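Local coordinates for trwC protein (Escherichia coli, PDB 1QX0) that probably nicks one strand of plasmid DNA for conjugative transfer, being the metal-binding N-terminal relaxase domain of a longer protein with helicase-like parts, at residues 93-98 with 157-162; 222-227 with 288-293. All blocks are in the same frame, centred on the assembly; numbering follows the deposited sequence.

Contact 1: residues 93-98 with 157-162; sequences SVSLQA and DPQLHT. With ZN (zinc ion), chain D; nucleotides of chain A.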
loop_
_atom_site.group_PDB
_atom_site.type_symbol
_atom_site.label_atom_id
_atom_site.label_comp_id
_atom_site.label_asym_id
_atom_site.label_seq_id
_atom_site.Cartn_x
_atom_site.Cartn_y
_atom_site.Cartn_z
ATOM N N SER B 93 6.764 15.048 -2.927
ATOM C CA SER B 93 6.837 16.269 -2.141
ATOM C C SER B 93 6.173 16.048 -0.786
ATOM O O SER B 93 6.577 16.626 0.236
ATOM C CB SER B 93 6.134 17.412 -2.872
ATOM O OG SER B 93 4.730 17.209 -2.826
ATOM N N VAL B 94 5.173 15.185 -0.782
ATOM C CA VAL B 94 4.506 14.897 0.454
ATOM C C VAL B 94 5.394 14.092 1.389
ATOM O O VAL B 94 5.428 14.400 2.595
ATOM C CB VAL B 94 3.109 14.314 0.234
ATOM C CG1 VAL B 94 2.580 13.594 1.485
ATOM C CG2 VAL B 94 2.154 15.457 -0.203
ATOM N N SER B 95 6.108 13.093 0.844
ATOM C CA SER B 95 7.011 12.286 1.637
ATOM C C SER B 95 8.115 13.205 2.160
ATOM O O SER B 95 8.472 13.160 3.333
ATOM C CB SER B 95 7.639 11.139 0.825
ATOM O OG SER B 95 6.682 10.271 0.293
ATOM N N LEU B 96 8.637 14.031 1.265
ATOM C CA LEU B 96 9.685 14.998 1.574
ATOM C C LEU B 96 9.312 15.859 2.779
ATOM O O LEU B 96 10.054 15.927 3.769
ATOM C CB LEU B 96 9.960 15.851 0.323
ATOM C CG LEU B 96 11.134 15.437 -0.590
ATOM C CD1 LEU B 96 11.416 13.892 -0.703
ATOM C CD2 LEU B 96 11.116 16.139 -1.966
ATOM N N GLN B 97 8.134 16.483 2.712
ATOM C CA GLN B 97 7.649 17.339 3.785
ATOM C C GLN B 97 7.421 16.588 5.100
ATOM O O GLN B 97 7.665 17.156 6.181
ATOM C CB GLN B 97 6.381 18.092 3.356
ATOM C CG GLN B 97 5.991 19.287 4.252
ATOM C CD GLN B 97 6.780 20.542 3.960
ATOM O OE1 GLN B 97 7.244 20.754 2.831
ATOM N NE2 GLN B 97 6.932 21.379 4.964
ATOM N N ALA B 98 6.975 15.334 5.015
ATOM C CA ALA B 98 6.731 14.523 6.196
ATOM C C ALA B 98 8.014 14.030 6.856
ATOM O O ALA B 98 8.116 14.038 8.092
ATOM C CB ALA B 98 5.851 13.314 5.858
ATOM N N ASP B 157 15.308 6.613 -0.726
ATOM C CA ASP B 157 14.652 7.926 -0.769
ATOM C C ASP B 157 13.482 7.991 0.221
ATOM O O ASP B 157 12.904 6.974 0.600
ATOM C CB ASP B 157 14.125 8.243 -2.168
ATOM C CG ASP B 157 15.228 8.559 -3.153
ATOM O OD1 ASP B 157 16.159 9.321 -2.802
ATOM O OD2 ASP B 157 15.228 8.071 -4.310
ATOM N N PRO B 158 13.132 9.187 0.666
ATOM C CA PRO B 158 11.921 9.327 1.481
ATOM C C PRO B 158 10.743 8.875 0.570
ATOM O O PRO B 158 10.702 9.284 -0.591
ATOM C CB PRO B 158 11.881 10.820 1.785
ATOM C CG PRO B 158 13.238 11.293 1.527
ATOM C CD PRO B 158 13.828 10.467 0.452
ATOM N N GLN B 159 9.871 8.008 1.064
ATOM C CA GLN B 159 8.829 7.378 0.248
ATOM C C GLN B 159 7.711 6.896 1.176
ATOM O O GLN B 159 7.710 5.745 1.608
ATOM C CB GLN B 159 9.420 6.189 -0.553
ATOM C CG GLN B 159 8.441 5.469 -1.498
ATOM C CD GLN B 159 7.726 6.396 -2.515
ATOM O OE1 GLN B 159 8.086 7.580 -2.712
ATOM N NE2 GLN B 159 6.720 5.849 -3.157
ATOM N N LEU B 160 6.807 7.806 1.542
ATOM C CA LEU B 160 5.760 7.482 2.489
ATOM C C LEU B 160 4.774 6.598 1.760
ATOM O O LEU B 160 4.101 7.030 0.814
ATOM C CB LEU B 160 5.063 8.754 3.036
ATOM C CG LEU B 160 3.926 8.676 4.084
ATOM C CD1 LEU B 160 4.346 7.961 5.356
ATOM C CD2 LEU B 160 3.517 10.085 4.467
ATOM N N HIS B 161 4.689 5.354 2.199
ATOM C CA HIS B 161 3.701 4.421 1.647
ATOM C C HIS B 161 3.177 3.470 2.690
ATOM O O HIS B 161 3.879 3.185 3.669
ATOM C CB HIS B 161 4.293 3.638 0.464
ATOM C CG HIS B 161 5.447 2.762 0.819
ATOM N ND1 HIS B 161 6.745 3.234 0.921
ATOM C CD2 HIS B 161 5.512 1.426 1.048
ATOM C CE1 HIS B 161 7.556 2.225 1.198
ATOM N NE2 HIS B 161 6.830 1.120 1.284
ATOM N N THR B 162 1.963 2.952 2.470
ATOM C CA THR B 162 1.362 1.962 3.370
ATOM C C THR B 162 0.900 0.720 2.603
ATOM O O THR B 162 0.203 0.830 1.605
ATOM C CB THR B 162 0.120 2.562 4.100
ATOM O OG1 THR B 162 0.503 3.643 4.984
ATOM C CG2 THR B 162 -0.521 1.532 4.999
HETATM ZN ZN ZN D . 7.061 -0.909 1.990
ATOM P P DT A 23 6.137 11.206 -10.207
ATOM O OP1 DT A 23 5.937 12.475 -9.483
ATOM O OP2 DT A 23 6.803 11.179 -11.548
ATOM O "O5'" DT A 23 6.865 10.215 -9.215
ATOM C "C5'" DT A 23 8.157 10.566 -8.649
ATOM C "C4'" DT A 23 8.377 9.852 -7.319
ATOM O "O4'" DT A 23 7.215 10.085 -6.503
ATOM C "C3'" DT A 23 8.487 8.331 -7.365
ATOM O "O3'" DT A 23 9.246 7.868 -6.257
ATOM C "C2'" DT A 23 7.082 7.798 -7.151
ATOM C "C1'" DT A 23 6.546 8.870 -6.216
ATOM N N1 DT A 23 5.046 9.024 -6.257
ATOM C C2 DT A 23 4.315 8.134 -5.498
ATOM O O2 DT A 23 4.806 7.250 -4.828
ATOM N N3 DT A 23 2.960 8.290 -5.550
ATOM C C4 DT A 23 2.271 9.247 -6.266
ATOM O O4 DT A 23 1.049 9.293 -6.224
ATOM C C5 DT A 23 3.073 10.159 -7.036
ATOM C C7 DT A 23 2.381 11.205 -7.872
ATOM C C6 DT A 23 4.418 10.009 -7.008
HETATM O O HOH W 1 6.674 9.588 -2.386
HETATM O O HOH W 2 8.085 -1.376 -0.235
#
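S95 and Q159 meet around a flat carboxamide whose two ends are both engaged: NE2 of Q159 gives a nearly straight bond (2.9 Å) to O2 of the base of DT23 of chain A, while OE1 takes hydrogen bonds from water 1 and from K92 NZ. The same water accepts from OG of S95, at 2.8 Å. On the H161 ring both nitrogens work from the rim: ND1 donates to the O of Q159, which is tilted 20° from the ring plane, and NE2 binds the zinc ion at 2.2 Å. The P158 ring crosses the L96 side chain obliquely, its CG 3.9 Å from L96 CD1. Between these groups helix 92-99 meets strand 158-171 directly, since L160 N donates to S95 OG (2.8 Å, 170°). A chi1 of -59° sets this hydroxyl beside its own backbone N and turns it to the strand. A98 CB rests on L160 CD2. H150 and H163 add their nitrogens to the metal, the three-histidine site of HUH relaxases. Because S95 OG accepts from the backbone and donates to the water, its proton is committed, and the hydroxyl, through water 1, probably helps position the amide that holds O2 of the base.

Contact 2: residues 222-227 with 288-293; sequences AHIDRQ and LGIDFS. With nucleotides of chain A.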
loop_
_atom_site.group_PDB
_atom_site.type_symbol
_atom_site.label_atom_id
_atom_site.label_comp_id
_atom_site.label_asym_id
_atom_site.label_seq_id
_atom_site.Cartn_x
_atom_site.Cartn_y
_atom_site.Cartn_z
ATOM N N ALA B 222 2.784 22.690 -3.522
ATOM C CA ALA B 222 3.109 23.812 -4.426
ATOM C C ALA B 222 4.549 24.333 -4.367
ATOM O O ALA B 222 5.097 24.762 -5.387
ATOM C CB ALA B 222 2.123 24.982 -4.235
ATOM N N HIS B 223 5.155 24.310 -3.184
ATOM C CA HIS B 223 6.472 24.931 -2.993
ATOM C C HIS B 223 7.672 24.010 -3.310
ATOM O O HIS B 223 8.802 24.390 -3.057
ATOM C CB HIS B 223 6.599 25.481 -1.555
ATOM C CG HIS B 223 6.431 24.432 -0.487
ATOM N ND1 HIS B 223 5.228 23.791 -0.243
ATOM C CD2 HIS B 223 7.320 23.905 0.395
ATOM C CE1 HIS B 223 5.388 22.919 0.737
ATOM N NE2 HIS B 223 6.647 22.967 1.142
ATOM N N ILE B 224 7.440 22.800 -3.829
ATOM C CA ILE B 224 8.551 21.914 -4.183
ATOM C C ILE B 224 8.426 21.540 -5.664
ATOM O O ILE B 224 7.441 20.912 -6.054
ATOM C CB ILE B 224 8.543 20.646 -3.284
ATOM C CG1 ILE B 224 8.823 21.005 -1.823
ATOM C CG2 ILE B 224 9.531 19.581 -3.818
ATOM C CD1 ILE B 224 8.368 19.916 -0.836
ATOM N N ASP B 225 9.405 21.930 -6.484
ATOM C CA ASP B 225 9.290 21.777 -7.945
ATOM C C ASP B 225 9.735 20.389 -8.420
ATOM O O ASP B 225 10.101 19.521 -7.609
ATOM C CB ASP B 225 10.060 22.881 -8.700
ATOM C CG ASP B 225 11.568 22.868 -8.407
ATOM O OD1 ASP B 225 12.144 21.770 -8.224
ATOM O OD2 ASP B 225 12.271 23.911 -8.338
ATOM N N ARG B 226 9.734 20.214 -9.742
ATOM C CA ARG B 226 9.908 18.902 -10.340
ATOM C C ARG B 226 11.369 18.407 -10.214
ATOM O O ARG B 226 11.586 17.253 -9.906
ATOM C CB ARG B 226 9.299 18.872 -11.766
ATOM C CG ARG B 226 9.806 17.791 -12.750
ATOM C CD ARG B 226 9.401 16.289 -12.507
ATOM N NE ARG B 226 8.276 16.015 -11.601
ATOM C CZ ARG B 226 7.821 14.785 -11.314
ATOM N NH1 ARG B 226 8.374 13.709 -11.851
ATOM N NH2 ARG B 226 6.798 14.631 -10.481
ATOM N N GLN B 227 12.344 19.306 -10.362
ATOM C CA GLN B 227 13.763 18.958 -10.248
ATOM C C GLN B 227 14.095 18.463 -8.827
ATOM O O GLN B 227 14.732 17.420 -8.645
ATOM C CB GLN B 227 14.639 20.161 -10.656
ATOM C CG GLN B 227 15.363 20.006 -12.019
ATOM C CD GLN B 227 14.494 20.332 -13.269
ATOM O OE1 GLN B 227 15.032 20.779 -14.310
ATOM N NE2 GLN B 227 13.167 20.094 -13.177
ATOM N N LEU B 288 19.543 20.761 -3.254
ATOM C CA LEU B 288 18.539 20.935 -4.314
ATOM C C LEU B 288 17.776 22.250 -4.160
ATOM O O LEU B 288 16.870 22.539 -4.919
ATOM C CB LEU B 288 17.573 19.748 -4.343
ATOM C CG LEU B 288 18.161 18.398 -4.769
ATOM C CD1 LEU B 288 17.205 17.281 -4.434
ATOM C CD2 LEU B 288 18.550 18.340 -6.263
ATOM N N GLY B 289 18.166 23.039 -3.168
ATOM C CA GLY B 289 17.570 24.340 -2.914
ATOM C C GLY B 289 16.149 24.325 -2.357
ATOM O O GLY B 289 15.444 25.332 -2.458
ATOM N N ILE B 290 15.724 23.204 -1.769
ATOM C CA ILE B 290 14.359 23.083 -1.256
ATOM C C ILE B 290 14.100 24.019 -0.075
ATOM O O ILE B 290 14.808 23.977 0.932
ATOM C CB ILE B 290 14.018 21.621 -0.872
ATOM C CG1 ILE B 290 13.761 20.793 -2.126
ATOM C CG2 ILE B 290 12.750 21.570 -0.056
ATOM C CD1 ILE B 290 14.436 19.451 -2.157
ATOM N N ASP B 291 13.089 24.867 -0.213
ATOM C CA ASP B 291 12.618 25.615 0.929
ATOM C C ASP B 291 11.333 24.960 1.415
ATOM O O ASP B 291 10.318 24.974 0.707
ATOM C CB ASP B 291 12.401 27.100 0.589
ATOM C CG ASP B 291 12.119 27.955 1.832
ATOM O OD1 ASP B 291 12.114 27.389 2.946
ATOM O OD2 ASP B 291 11.895 29.190 1.800
ATOM N N PHE B 292 11.408 24.368 2.612
ATOM C CA PHE B 292 10.262 23.755 3.282
ATOM C C PHE B 292 9.520 24.843 4.065
ATOM O O PHE B 292 9.258 24.683 5.258
ATOM C CB PHE B 292 10.729 22.659 4.257
ATOM C CG PHE B 292 11.328 21.435 3.596
ATOM C CD1 PHE B 292 12.675 21.111 3.802
ATOM C CD2 PHE B 292 10.549 20.590 2.804
ATOM C CE1 PHE B 292 13.247 19.980 3.214
ATOM C CE2 PHE B 292 11.100 19.448 2.214
ATOM C CZ PHE B 292 12.463 19.141 2.422
ATOM N N SER B 293 9.203 25.945 3.385
ATOM C CA SER B 293 8.699 27.186 3.999
ATOM C C SER B 293 9.761 27.934 4.810
ATOM O O SER B 293 10.085 27.681 5.969
ATOM C CB SER B 293 7.419 26.959 4.817
ATOM O OG SER B 293 6.298 26.802 3.964
ATOM O OXT SER B 293 10.404 28.884 4.358
ATOM P P DT A 23 6.137 11.206 -10.207
ATOM O OP1 DT A 23 5.937 12.475 -9.483
ATOM O OP2 DT A 23 6.803 11.179 -11.548
ATOM O "O5'" DT A 23 6.865 10.215 -9.215
ATOM C "C5'" DT A 23 8.157 10.566 -8.649
ATOM C "C4'" DT A 23 8.377 9.852 -7.319
ATOM O "O4'" DT A 23 7.215 10.085 -6.503
ATOM C "C3'" DT A 23 8.487 8.331 -7.365
ATOM O "O3'" DT A 23 9.246 7.868 -6.257
ATOM C "C2'" DT A 23 7.082 7.798 -7.151
ATOM C "C1'" DT A 23 6.546 8.870 -6.216
ATOM N N1 DT A 23 5.046 9.024 -6.257
ATOM C C2 DT A 23 4.315 8.134 -5.498
ATOM O O2 DT A 23 4.806 7.250 -4.828
ATOM N N3 DT A 23 2.960 8.290 -5.550
ATOM C C4 DT A 23 2.271 9.247 -6.266
ATOM O O4 DT A 23 1.049 9.293 -6.224
ATOM C C5 DT A 23 3.073 10.159 -7.036
ATOM C C7 DT A 23 2.381 11.205 -7.872
ATOM C C6 DT A 23 4.418 10.009 -7.008
#
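H223 and I224 pack against the tail 288-293, whose course starts where helix 274-287 stops. G289 ends that helix in a Schellman motif; its positive phi of 71° favours glycine. I290 follows as the first side chain to touch the other segment: its CG2 lies 4.3 Å from CG1 of I224, and the same methyl stands 3.4 Å above the F292 ring, over its centre. D291 contributes its backbone, with O at the edge of the H223 imidazole, in plane and 3.2 Å from CD2. I224 CG1 covers one face of that imidazole, and OE1 of Q97 is the hydrogen-bond partner of H223 NE2. F292 is the centre of an inverse gamma turn, closed by a weak bond from S293 N to D291 O; its CE2 approaches I224 CD1 at 4.1 Å, the two side chains crossing at a slant. S293 ends the construct, so its carboxylate is not a feature of the full-length protein. On the first segment, R226 faces the DNA. Its chain bends at chi2 and chi3 (71° and 17°), bringing the guanidinium edge-on to the phosphate of DT23 of chain A, with NH1 bonding OP2 at 3.0 Å and NH2 bonding OP1. A leucine here would probably leave the phosphate without this two-pronged grip and its negative charge without a mate. D225 takes the N-cap of helix 226-231, and Q228 bonds back to D225 N while its NE2 reaches L288 O. The contact thus ties the start of helix 226-231 to the exit of helix 274-287, with A285 under I290 and F292, and with I224 and F292 both lying against Q97 of helix 92-99.

In the fold
Helix 92-99 links the two contacts, whose centres are 14 Å apart. The side of it that carries S95 serves contact 1, while S93 and Q97 reach contact 2: Q97 OE1 lies 2.8 Å from H223 NE2, a probable hydrogen bond, and S93 O packs 3.9 Å from I224 CD1. Both contacts also hold the same nucleotide, DT23 of chain A, contact 1 at its base and contact 2 at its phosphate. The metal site belongs to contact 1, through H161. Contact 2 lies farther out, about 26 Å from the chain centre against about 13 Å, and away from the zinc; its part in holding DNA probably rests on the bonds from R226 to the phosphate.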